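Local coordinates for protein 2-phospho-L-lactate guanylyltransferase (Methanosarcina mazei, PDB 2I5E) that probably catalyses the condensation of (2S)-2-phospholactate with GTP to give lactyl-2-diphospho-5'-guanosine, a step in coenzyme F420 biosynthesis, at residues K16-P21 / I172-D177. Residues are numbered along the deposited sequence; the frame is centred on the assembly and turned at random.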
ATOM      1  N   LYS A  16      16.459   2.196 -13.254  1.00 45.57           N
ATOM      2  CA  LYS A  16      15.839   1.350 -12.173  1.00 43.76           C
ATOM      3  C   LYS A  16      16.748   0.119 -11.862  1.00 44.25           C
ATOM      4  O   LYS A  16      16.382  -1.022 -12.016  1.00 44.71           O
ATOM      5  CB  LYS A  16      14.442   0.829 -12.585  1.00 42.08           C
ATOM      6  CG  LYS A  16      13.245   1.838 -12.513  1.00 40.74           C
ATOM      7  CD  LYS A  16      12.952   2.284 -11.082  1.00 38.57           C
ATOM      8  CE  LYS A  16      11.790   3.337 -11.039  1.00 35.50           C
ATOM      9  NZ  LYS A  16      11.551   3.502  -9.585  1.00 33.76           N
ATOM     10  N   SER A  17      17.951   0.380 -11.417  1.00 44.33           N
ATOM     11  CA  SER A  17      18.967  -0.625 -11.199  1.00 43.92           C
ATOM     12  C   SER A  17      18.518  -1.746 -10.248  1.00 43.40           C
ATOM     13  O   SER A  17      19.009  -2.846 -10.405  1.00 43.18           O
ATOM     14  CB  SER A  17      20.190   0.069 -10.611  1.00 43.90           C
ATOM     15  OG  SER A  17      19.835   0.446  -9.289  1.00 44.03           O
ATOM     16  N   ARG A  18      17.601  -1.523  -9.298  1.00 42.41           N
ATOM     17  CA  ARG A  18      17.196  -2.665  -8.472  1.00 42.97           C
ATOM     18  C   ARG A  18      16.264  -3.656  -9.193  1.00 42.21           C
ATOM     19  O   ARG A  18      15.890  -4.664  -8.623  1.00 41.93           O
ATOM     20  CB  ARG A  18      16.664  -2.348  -7.057  1.00 44.19           C
ATOM     21  CG  ARG A  18      17.232  -1.143  -6.371  1.00 46.38           C
ATOM     22  CD  ARG A  18      16.584  -1.005  -5.026  1.00 51.48           C
ATOM     23  NE  ARG A  18      17.027  -2.045  -4.103  1.00 61.69           N
ATOM     24  CZ  ARG A  18      18.069  -1.918  -3.240  1.00 65.30           C
ATOM     25  NH1 ARG A  18      18.783  -0.789  -3.181  1.00 66.52           N
ATOM     26  NH2 ARG A  18      18.422  -2.916  -2.430  1.00 62.27           N
ATOM     27  N   LEU A  19      15.964  -3.412 -10.456  1.00 41.28           N
ATOM     28  CA  LEU A  19      15.215  -4.331 -11.281  1.00 42.20           C
ATOM     29  C   LEU A  19      16.083  -5.329 -12.005  1.00 43.95           C
ATOM     30  O   LEU A  19      15.597  -6.284 -12.533  1.00 43.49           O
ATOM     31  CB  LEU A  19      14.445  -3.552 -12.324  1.00 43.79           C
ATOM     32  CG  LEU A  19      12.962  -3.465 -12.097  1.00 44.13           C
ATOM     33  CD1 LEU A  19      12.627  -3.804 -10.729  1.00 45.32           C
ATOM     34  CD2 LEU A  19      12.364  -2.189 -12.449  1.00 39.39           C
ATOM     35  N   SER A  20      17.367  -5.044 -12.061  1.00 42.85           N
ATOM     36  CA  SER A  20      18.445  -5.960 -12.445  1.00 44.10           C
ATOM     37  C   SER A  20      18.814  -6.847 -11.245  1.00 43.87           C
ATOM     38  O   SER A  20      19.046  -6.346 -10.138  1.00 43.82           O
ATOM     39  CB  SER A  20      19.662  -5.201 -12.938  1.00 43.35           C
ATOM     40  OG  SER A  20      20.831  -6.032 -12.898  1.00 47.36           O
ATOM     41  N   PRO A  21      18.872  -8.164 -11.448  1.00 43.75           N
ATOM     42  CA  PRO A  21      18.842  -8.870 -12.687  1.00 44.46           C
ATOM     43  C   PRO A  21      17.510  -9.506 -13.147  1.00 43.31           C
ATOM     44  O   PRO A  21      17.581 -10.269 -14.107  1.00 44.62           O
ATOM     45  CB  PRO A  21      19.897 -10.015 -12.447  1.00 45.01           C
ATOM     46  CG  PRO A  21      19.821 -10.218 -10.867  1.00 46.73           C
ATOM     47  CD  PRO A  21      18.980  -9.107 -10.314  1.00 45.11           C
ATOM     48  N   ILE A 172       7.125   1.322  -8.381  1.00 31.42           N
ATOM     49  CA  ILE A 172       7.547   0.073  -8.948  1.00 32.91           C
ATOM     50  C   ILE A 172       9.019   0.217  -8.981  1.00 34.10           C
ATOM     51  O   ILE A 172       9.517   0.970  -9.818  1.00 35.07           O
ATOM     52  CB  ILE A 172       6.831  -0.230 -10.329  1.00 34.02           C
ATOM     53  CG1 ILE A 172       5.422  -0.892 -10.062  1.00 34.25           C
ATOM     54  CG2 ILE A 172       7.610  -1.330 -11.097  1.00 35.55           C
ATOM     55  CD1 ILE A 172       4.344   0.010  -9.979  1.00 37.40           C
ATOM     56  N   ASP A 173       9.722  -0.447  -8.041  1.00 34.22           N
ATOM     57  CA  ASP A 173      11.187  -0.267  -7.886  1.00 37.10           C
ATOM     58  C   ASP A 173      12.010  -1.563  -7.821  1.00 36.65           C
ATOM     59  O   ASP A 173      13.148  -1.627  -8.232  1.00 35.63           O
ATOM     60  CB  ASP A 173      11.504   0.605  -6.647  1.00 39.04           C
ATOM     61  CG  ASP A 173      12.869   1.298  -6.733  1.00 41.94           C
ATOM     62  OD1 ASP A 173      13.245   1.886  -7.821  1.00 43.71           O
ATOM     63  OD2 ASP A 173      13.537   1.204  -5.676  1.00 44.65           O
ATOM     64  N   GLU A 174      11.395  -2.604  -7.313  1.00 36.93           N
ATOM     65  CA  GLU A 174      12.027  -3.891  -7.300  1.00 38.47           C
ATOM     66  C   GLU A 174      11.125  -5.003  -7.867  1.00 36.99           C
ATOM     67  O   GLU A 174       9.961  -4.730  -8.132  1.00 35.94           O
ATOM     68  CB  GLU A 174      12.554  -4.197  -5.922  1.00 38.52           C
ATOM     69  CG  GLU A 174      11.571  -4.077  -4.845  1.00 43.52           C
ATOM     70  CD  GLU A 174      12.226  -3.997  -3.510  1.00 50.81           C
ATOM     71  OE1 GLU A 174      13.479  -4.051  -3.449  1.00 56.75           O
ATOM     72  OE2 GLU A 174      11.489  -3.885  -2.521  1.00 55.42           O
ATOM     73  N   PRO A 175      11.697  -6.227  -8.108  1.00 35.84           N
ATOM     74  CA  PRO A 175      10.945  -7.345  -8.701  1.00 35.41           C
ATOM     75  C   PRO A 175       9.590  -7.605  -8.021  1.00 34.54           C
ATOM     76  O   PRO A 175       8.612  -7.825  -8.678  1.00 34.30           O
ATOM     77  CB  PRO A 175      11.915  -8.585  -8.492  1.00 35.03           C
ATOM     78  CG  PRO A 175      13.291  -7.904  -8.509  1.00 34.65           C
ATOM     79  CD  PRO A 175      13.060  -6.650  -7.710  1.00 35.56           C
ATOM     80  N   GLU A 176       9.562  -7.631  -6.707  1.00 34.31           N
ATOM     81  CA  GLU A 176       8.308  -7.886  -5.998  1.00 36.51           C
ATOM     82  C   GLU A 176       7.216  -6.874  -6.317  1.00 32.51           C
ATOM     83  O   GLU A 176       6.048  -7.210  -6.231  1.00 32.91           O
ATOM     84  CB  GLU A 176       8.599  -8.088  -4.494  1.00 35.70           C
ATOM     85  CG  GLU A 176       7.657  -7.436  -3.520  1.00 43.97           C
ATOM     86  CD  GLU A 176       8.237  -7.250  -2.094  1.00 44.74           C
ATOM     87  OE1 GLU A 176       9.295  -6.555  -1.934  1.00 53.31           O
ATOM     88  OE2 GLU A 176       7.575  -7.763  -1.145  1.00 57.82           O
ATOM     89  N   ASP A 177       7.594  -5.666  -6.720  1.00 30.45           N
ATOM     90  CA  ASP A 177       6.640  -4.614  -7.127  1.00 28.59           C
ATOM     91  C   ASP A 177       5.963  -4.940  -8.467  1.00 28.96           C
ATOM     92  O   ASP A 177       4.889  -4.452  -8.773  1.00 28.31           O
ATOM     93  CB  ASP A 177       7.363  -3.282  -7.263  1.00 28.02           C
ATOM     94  CG  ASP A 177       7.950  -2.794  -5.914  1.00 32.15           C
ATOM     95  OD1 ASP A 177       7.499  -3.285  -4.843  1.00 37.30           O
ATOM     96  OD2 ASP A 177       8.810  -1.872  -5.913  1.00 35.83           O
TER
HETATM   97  O   HOH W   1      15.336   0.183  -8.986  1.00 41.24           O
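K16 reaches across to D173, its chain meeting the aspartate at about a right angle. From CB, which points toward 172-177, the chain passes to CG; chi2 (-65°) turns CD aside, and CE and NZ then continue in an extended line. CD passes 3.3 Å from D173 OD1, CE lies 3.5 Å from I172 O, and NZ ends in a salt bridge to D173 OD1 at 2.9 Å. That oxygen is met on its anti side, 30° out of the carboxylate plane. NZ also makes a weak hydrogen bond to I172 O and a second salt bridge to D97, so two carboxylates grip it. A water donates to D173 OD1 and accepts from R18 N, linking the 3-10 turn 17-19 to the same oxygen. D173 OD2 forms a salt bridge with R205 of the second subunit. Beside the K16-D173 pair, L19 CD1 rests on the backbone of 173-175, 3.4 Å from E174 C, and P175 CD sits 3.6 Å from R18 O. D177 OD2 accepts from both D173 N and E174 N, tying the residues just before helix 175-184 to its first turn, and is salt-bridged to K122. The contact joins the loop after strand 5-9 to the start of that helix, at the dimer interface. In GT-A-like nucleotidyltransferases, the loop following the first strand usually helps to bind the nucleotide, so loop 16-21 probably borders the GTP site.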